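Phosphate-binding protein (Unidentified prokaryotic organism, PDB 3W9V) binds phosphate as a secreted member of the PstS family of phosphate-transport proteins. Local coordinates at residues A94-K99 with A196-T201; A121-I126 with G133-V138. The protein carries 1 engineered substitution. All coordinates share one frame; numbering follows the deposited sequence.

Contact 1: residues A94-K99 with A196-T201; sequences AIPFRK and AALNDT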
loop_
_atom_site.group_PDB
_atom_site.type_symbol
_atom_site.label_atom_id
_atom_site.label_comp_id
_atom_site.label_asym_id
_atom_site.label_seq_id
_atom_site.Cartn_x
_atom_site.Cartn_y
_atom_site.Cartn_z
ATOM N N ALA A 94 -3.870 5.374 -7.454
ATOM C CA ALA A 94 -4.331 6.433 -8.349
ATOM C C ALA A 94 -3.272 6.829 -9.369
ATOM O O ALA A 94 -2.080 6.604 -9.158
ATOM C CB ALA A 94 -4.758 7.647 -7.542
ATOM N N ILE A 95 -3.724 7.431 -10.466
ATOM C CA ILE A 95 -2.840 7.872 -11.538
ATOM C C ILE A 95 -3.060 9.374 -11.784
ATOM O O ILE A 95 -3.737 9.774 -12.735
ATOM C CB ILE A 95 -3.090 7.063 -12.839
ATOM C CG1 ILE A 95 -3.059 5.551 -12.568
ATOM C CG2 ILE A 95 -2.091 7.439 -13.918
ATOM C CD1 ILE A 95 -1.700 4.992 -12.177
ATOM N N PRO A 96 -2.511 10.220 -10.901
ATOM C CA PRO A 96 -2.627 11.668 -11.095
ATOM C C PRO A 96 -1.649 12.133 -12.167
ATOM O O PRO A 96 -0.609 11.501 -12.393
ATOM C CB PRO A 96 -2.231 12.230 -9.726
ATOM C CG PRO A 96 -1.263 11.224 -9.191
ATOM C CD PRO A 96 -1.767 9.882 -9.674
ATOM N N PHE A 97 -1.984 13.240 -12.820
ATOM C CA PHE A 97 -1.169 13.751 -13.908
ATOM C C PHE A 97 -1.357 15.257 -14.031
ATOM O O PHE A 97 -2.370 15.810 -13.587
ATOM C CB PHE A 97 -1.546 13.067 -15.233
ATOM C CG PHE A 97 -2.963 13.321 -15.651
ATOM C CD1 PHE A 97 -3.280 14.417 -16.438
ATOM C CD2 PHE A 97 -3.984 12.480 -15.237
ATOM C CE1 PHE A 97 -4.588 14.673 -16.797
ATOM C CE2 PHE A 97 -5.299 12.733 -15.601
ATOM C CZ PHE A 97 -5.594 13.834 -16.381
ATOM N N ARG A 98 -0.378 15.911 -14.646
ATOM C CA ARG A 98 -0.461 17.343 -14.911
ATOM C C ARG A 98 -0.470 17.608 -16.411
ATOM O O ARG A 98 0.578 17.660 -17.048
ATOM C CB ARG A 98 0.695 18.090 -14.249
ATOM C CG ARG A 98 0.630 19.590 -14.481
ATOM C CD ARG A 98 1.723 20.342 -13.744
ATOM N NE ARG A 98 1.746 21.746 -14.152
ATOM C CZ ARG A 98 2.759 22.331 -14.785
ATOM N NH1 ARG A 98 3.858 21.649 -15.069
ATOM N NH2 ARG A 98 2.675 23.610 -15.123
ATOM N N LYS A 99 -1.664 17.758 -16.972
ATOM C CA LYS A 99 -1.818 17.994 -18.405
ATOM C C LYS A 99 -3.191 18.598 -18.638
ATOM O O LYS A 99 -4.211 17.940 -18.431
ATOM C CB LYS A 99 -1.665 16.690 -19.196
ATOM C CG LYS A 99 -1.641 16.866 -20.718
ATOM C CD LYS A 99 -0.428 17.652 -21.197
ATOM C CE LYS A 99 -0.440 17.797 -22.716
ATOM N NZ LYS A 99 0.676 18.655 -23.204
ATOM N N ALA A 196 5.089 16.549 -5.255
ATOM C CA ALA A 196 5.727 17.850 -5.446
ATOM C C ALA A 196 6.334 17.952 -6.850
ATOM O O ALA A 196 6.240 18.995 -7.508
ATOM C CB ALA A 196 6.784 18.096 -4.375
ATOM N N ALA A 197 6.937 16.864 -7.317
ATOM C CA ALA A 197 7.477 16.826 -8.671
ATOM C C ALA A 197 6.356 16.895 -9.705
ATOM O O ALA A 197 6.460 17.616 -10.700
ATOM C CB ALA A 197 8.316 15.573 -8.878
ATOM N N LEU A 198 5.279 16.152 -9.467
ATOM C CA LEU A 198 4.148 16.150 -10.382
ATOM C C LEU A 198 3.563 17.554 -10.524
ATOM O O LEU A 198 3.207 17.986 -11.625
ATOM C CB LEU A 198 3.067 15.196 -9.880
ATOM C CG LEU A 198 1.924 14.950 -10.863
ATOM C CD1 LEU A 198 2.375 14.028 -11.986
ATOM C CD2 LEU A 198 0.711 14.386 -10.157
ATOM N N ASN A 199 3.479 18.262 -9.401
ATOM C CA ASN A 199 2.849 19.581 -9.346
ATOM C C ASN A 199 3.783 20.761 -9.622
ATOM O O ASN A 199 3.348 21.912 -9.608
ATOM C CB ASN A 199 2.168 19.780 -7.989
ATOM C CG ASN A 199 0.887 18.982 -7.858
ATOM O OD1 ASN A 199 0.155 18.799 -8.830
ATOM N ND2 ASN A 199 0.607 18.507 -6.651
ATOM N N ASP A 200 5.056 20.473 -9.870
ATOM C CA ASP A 200 6.065 21.506 -10.103
ATOM C C ASP A 200 5.743 22.320 -11.352
ATOM O O ASP A 200 5.814 21.805 -12.465
ATOM C CB ASP A 200 7.434 20.842 -10.261
ATOM C CG ASP A 200 8.583 21.837 -10.261
ATOM O OD1 ASP A 200 8.339 23.061 -10.289
ATOM O OD2 ASP A 200 9.744 21.383 -10.239
ATOM N N THR A 201 5.404 23.594 -11.172
ATOM C CA THR A 201 5.023 24.436 -12.302
ATOM C C THR A 201 6.214 25.127 -12.971
ATOM O O THR A 201 6.034 25.928 -13.888
ATOM C CB THR A 201 3.974 25.493 -11.900
ATOM O OG1 THR A 201 4.504 26.334 -10.866
ATOM C CG2 THR A 201 2.706 24.817 -11.399
HETATM O O HOH W 1 5.006 19.332 -13.296
HETATM O O HOH W 2 4.635 25.534 -16.149
#

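Contact 2: residues A121-I126 with G133-V138; sequences ADWSGI and GPIQVV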
loop_
_atom_site.group_PDB
_atom_site.type_symbol
_atom_site.label_atom_id
_atom_site.label_comp_id
_atom_site.label_asym_id
_atom_site.label_seq_id
_atom_site.Cartn_x
_atom_site.Cartn_y
_atom_site.Cartn_z
ATOM N N ALA A 121 4.741 7.629 -25.666
ATOM C CA ALA A 121 5.556 8.741 -25.190
ATOM C C ALA A 121 4.879 10.098 -25.363
ATOM O O ALA A 121 5.394 11.115 -24.899
ATOM C CB ALA A 121 6.911 8.734 -25.887
ATOM N N ASP A 122 3.732 10.110 -26.031
ATOM C CA ASP A 122 2.999 11.343 -26.286
ATOM C C ASP A 122 1.544 11.198 -25.859
ATOM O O ASP A 122 0.934 10.145 -26.049
ATOM C CB ASP A 122 3.074 11.716 -27.771
ATOM C CG ASP A 122 2.673 13.156 -28.031
ATOM O OD1 ASP A 122 3.575 14.017 -28.109
ATOM O OD2 ASP A 122 1.460 13.432 -28.150
ATOM N N TRP A 123 0.997 12.262 -25.279
ATOM C CA TRP A 123 -0.386 12.281 -24.821
ATOM C C TRP A 123 -1.398 11.993 -25.933
ATOM O O TRP A 123 -2.520 11.568 -25.660
ATOM C CB TRP A 123 -0.704 13.617 -24.139
ATOM C CG TRP A 123 -0.224 13.675 -22.721
ATOM C CD1 TRP A 123 0.955 14.196 -22.272
ATOM C CD2 TRP A 123 -0.912 13.179 -21.567
ATOM N NE1 TRP A 123 1.040 14.058 -20.904
ATOM C CE2 TRP A 123 -0.092 13.434 -20.450
ATOM C CE3 TRP A 123 -2.141 12.543 -21.372
ATOM C CZ2 TRP A 123 -0.466 13.081 -19.154
ATOM C CZ3 TRP A 123 -2.509 12.192 -20.085
ATOM C CH2 TRP A 123 -1.673 12.461 -18.995
ATOM N N SER A 124 -0.999 12.207 -27.186
ATOM C CA SER A 124 -1.889 11.944 -28.318
ATOM C C SER A 124 -2.210 10.455 -28.468
ATOM O O SER A 124 -3.162 10.084 -29.160
ATOM C CB SER A 124 -1.295 12.493 -29.620
ATOM O OG SER A 124 -0.030 11.914 -29.888
ATOM N N GLY A 125 -1.413 9.610 -27.818
ATOM C CA GLY A 125 -1.634 8.176 -27.828
ATOM C C GLY A 125 -2.685 7.695 -26.840
ATOM O O GLY A 125 -2.933 6.493 -26.732
ATOM N N ILE A 126 -3.300 8.623 -26.115
ATOM C CA ILE A 126 -4.383 8.282 -25.201
ATOM C C ILE A 126 -5.700 8.666 -25.853
ATOM O O ILE A 126 -6.025 9.847 -25.954
ATOM C CB ILE A 126 -4.247 9.014 -23.852
ATOM C CG1 ILE A 126 -2.844 8.817 -23.276
ATOM C CG2 ILE A 126 -5.319 8.540 -22.877
ATOM C CD1 ILE A 126 -2.473 7.376 -23.038
ATOM N N GLY A 133 1.476 16.085 -26.834
ATOM C CA GLY A 133 2.733 16.520 -26.259
ATOM C C GLY A 133 3.342 15.436 -25.391
ATOM O O GLY A 133 2.675 14.454 -25.057
ATOM N N PRO A 134 4.614 15.606 -25.011
ATOM C CA PRO A 134 5.340 14.549 -24.297
ATOM C C PRO A 134 4.749 14.170 -22.939
ATOM O O PRO A 134 4.254 15.014 -22.193
ATOM C CB PRO A 134 6.740 15.145 -24.115
ATOM C CG PRO A 134 6.552 16.624 -24.243
ATOM C CD PRO A 134 5.454 16.793 -25.246
ATOM N N ILE A 135 4.811 12.875 -22.645
ATOM C CA ILE A 135 4.492 12.347 -21.329
ATOM C C ILE A 135 5.800 12.155 -20.577
ATOM O O ILE A 135 6.769 11.630 -21.134
ATOM C CB ILE A 135 3.799 10.981 -21.441
ATOM C CG1 ILE A 135 2.517 11.089 -22.266
ATOM C CG2 ILE A 135 3.501 10.411 -20.057
ATOM C CD1 ILE A 135 1.895 9.742 -22.580
ATOM N N GLN A 136 5.838 12.583 -19.320
ATOM C CA GLN A 136 7.014 12.372 -18.486
ATOM C C GLN A 136 6.620 11.614 -17.224
ATOM O O GLN A 136 5.815 12.092 -16.431
ATOM C CB GLN A 136 7.676 13.705 -18.135
ATOM C CG GLN A 136 8.987 13.569 -17.380
ATOM C CD GLN A 136 9.664 14.906 -17.126
ATOM O OE1 GLN A 136 9.011 15.899 -16.803
ATOM N NE2 GLN A 136 10.985 14.935 -17.270
ATOM N N VAL A 137 7.183 10.425 -17.046
ATOM C CA VAL A 137 6.851 9.591 -15.898
ATOM C C VAL A 137 7.641 10.010 -14.661
ATOM O O VAL A 137 8.857 10.210 -14.726
ATOM C CB VAL A 137 7.104 8.097 -16.217
ATOM C CG1 VAL A 137 7.037 7.251 -14.958
ATOM C CG2 VAL A 137 6.103 7.603 -17.254
ATOM N N VAL A 138 6.938 10.159 -13.541
ATOM C CA VAL A 138 7.567 10.357 -12.244
ATOM C C VAL A 138 7.386 9.067 -11.458
ATOM O O VAL A 138 6.303 8.478 -11.468
ATOM C CB VAL A 138 6.930 11.531 -11.474
ATOM C CG1 VAL A 138 7.710 11.815 -10.198
ATOM C CG2 VAL A 138 6.869 12.774 -12.353
HETATM O O HOH W 3 8.277 11.395 -24.101
#

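Contact 1: residues A94-K99 with A196-T201
Pro-96 to Arg-98 run extended beside the last part of helix 190-199 and the residues after it, the end-to-end directions of 96-98 and 198-201 only 24° apart. Leu-198 supplies the apolar part: its CD2 meets Pro-96 CB at 3.7 Å, the two side chains crossing at about a right angle. The larger share belongs to Arg-98, an instructive case of a long side chain joined to the 198-201 backbone through water. With CG anti to the backbone N (chi1 -179°) and the chain extended to NE, its methylenes pass the carbonyl of Leu-198, CD lying 3.5 Å from O. One guanidinium face meets Thr-201, whose CA stands 3.6 Å above the plane, toward the rim. NH1 lies 3.3 Å from Asp-200 O at too poor an angle to bond; it donates to a water (3.1 Å) within bonding range of the Leu-198 and Asp-200 carbonyls, and directly to Val-203 O. NH2 donates to a second water, in the guanidinium plane, which in turn donates a hydrogen bond to Thr-201 O. An alanine in place of Arg-98 would probably leave both waters and the Val-203 carbonyl without this donor and open a gap beside Thr-201. Helix 190-199 links parallel strands 186-188 and 207-208, and the extended residues bond to the backbone at Gly-206 and Thr-209; the setting is a beta-alpha-beta crossover, characteristic of periplasmic-binding-protein folds.

Contact 2: residues A121-I126 with G133-V138
Asp-122 and Pro-134 face each other as a single beta bridge, CA atoms 4.4 Å apart, directly beside an Asx turn that Asp-122 forms at the start of the 3-10 segment 123-125. The backbone bonds come in a pair around the bridge: Ile-135 N donates to Ala-121 O at 2.9 Å, and Trp-123 N to Gly-133 O at 2.8 Å, both nearly straight. This is the pattern of an antiparallel non-hydrogen-bonded pair, and it brings together the two ends of the connection between helix 109-117 and strand 136-140.

A second group of bonds gathers on one carboxylate oxygen. Asp-122 CG is anti to the backbone N (chi1 -164°), and OD2 accepts three hydrogen bonds. Ser-124 N, the donor of the Asx turn, reaches its anti side at 2.9 Å, while Ser-124 OG (2.7 Å) and Gly-133 N (3.0 Å) lie out of the carboxylate plane on opposite faces. Three donors would be expected to fix the carboxylate's rotation and to stabilise its negative charge. The backbone of Gly-133 adopts angles at which a beta carbon would be jammed against the preceding carbonyl oxygen.

The apolar part is a CH-pi contact between Ile-135 and Trp-123, whose side chains cross at about a right angle. Trp-123 NE1 donates to Gly-206 O, which helps to hold the indole in position beside strand 207-208. Over its face sits Ile-135 CG1, 3.6 Å from the centroid of the five-membered ring and 16° off the normal, while CD1 continues to within 3.6 Å of Asp-122 C.

Followed from the N terminus, the chain leaves strand 83-92 and enters segment 94-99, which meets 196-201 almost a hundred residues later, so contact 1 closes a long loop. Contact 2 is nested inside: after helix 109-117 the chain turns through 121-126 and comes back at 133-138, a short loop that delivers it into strand 136-140, the middle strand of the parallel sheet. The two contacts touch. Phe-97 CD1 lies 3.6 Å from Trp-123 CH2, their ring planes inclined at about 50°, and Ala-197 of helix 190-199 packs on Val-138. Together they illustrate how local and distant closures tie the parallel sheet to helix 190-199 and to the loops after strand 83-92 and helix 109-117.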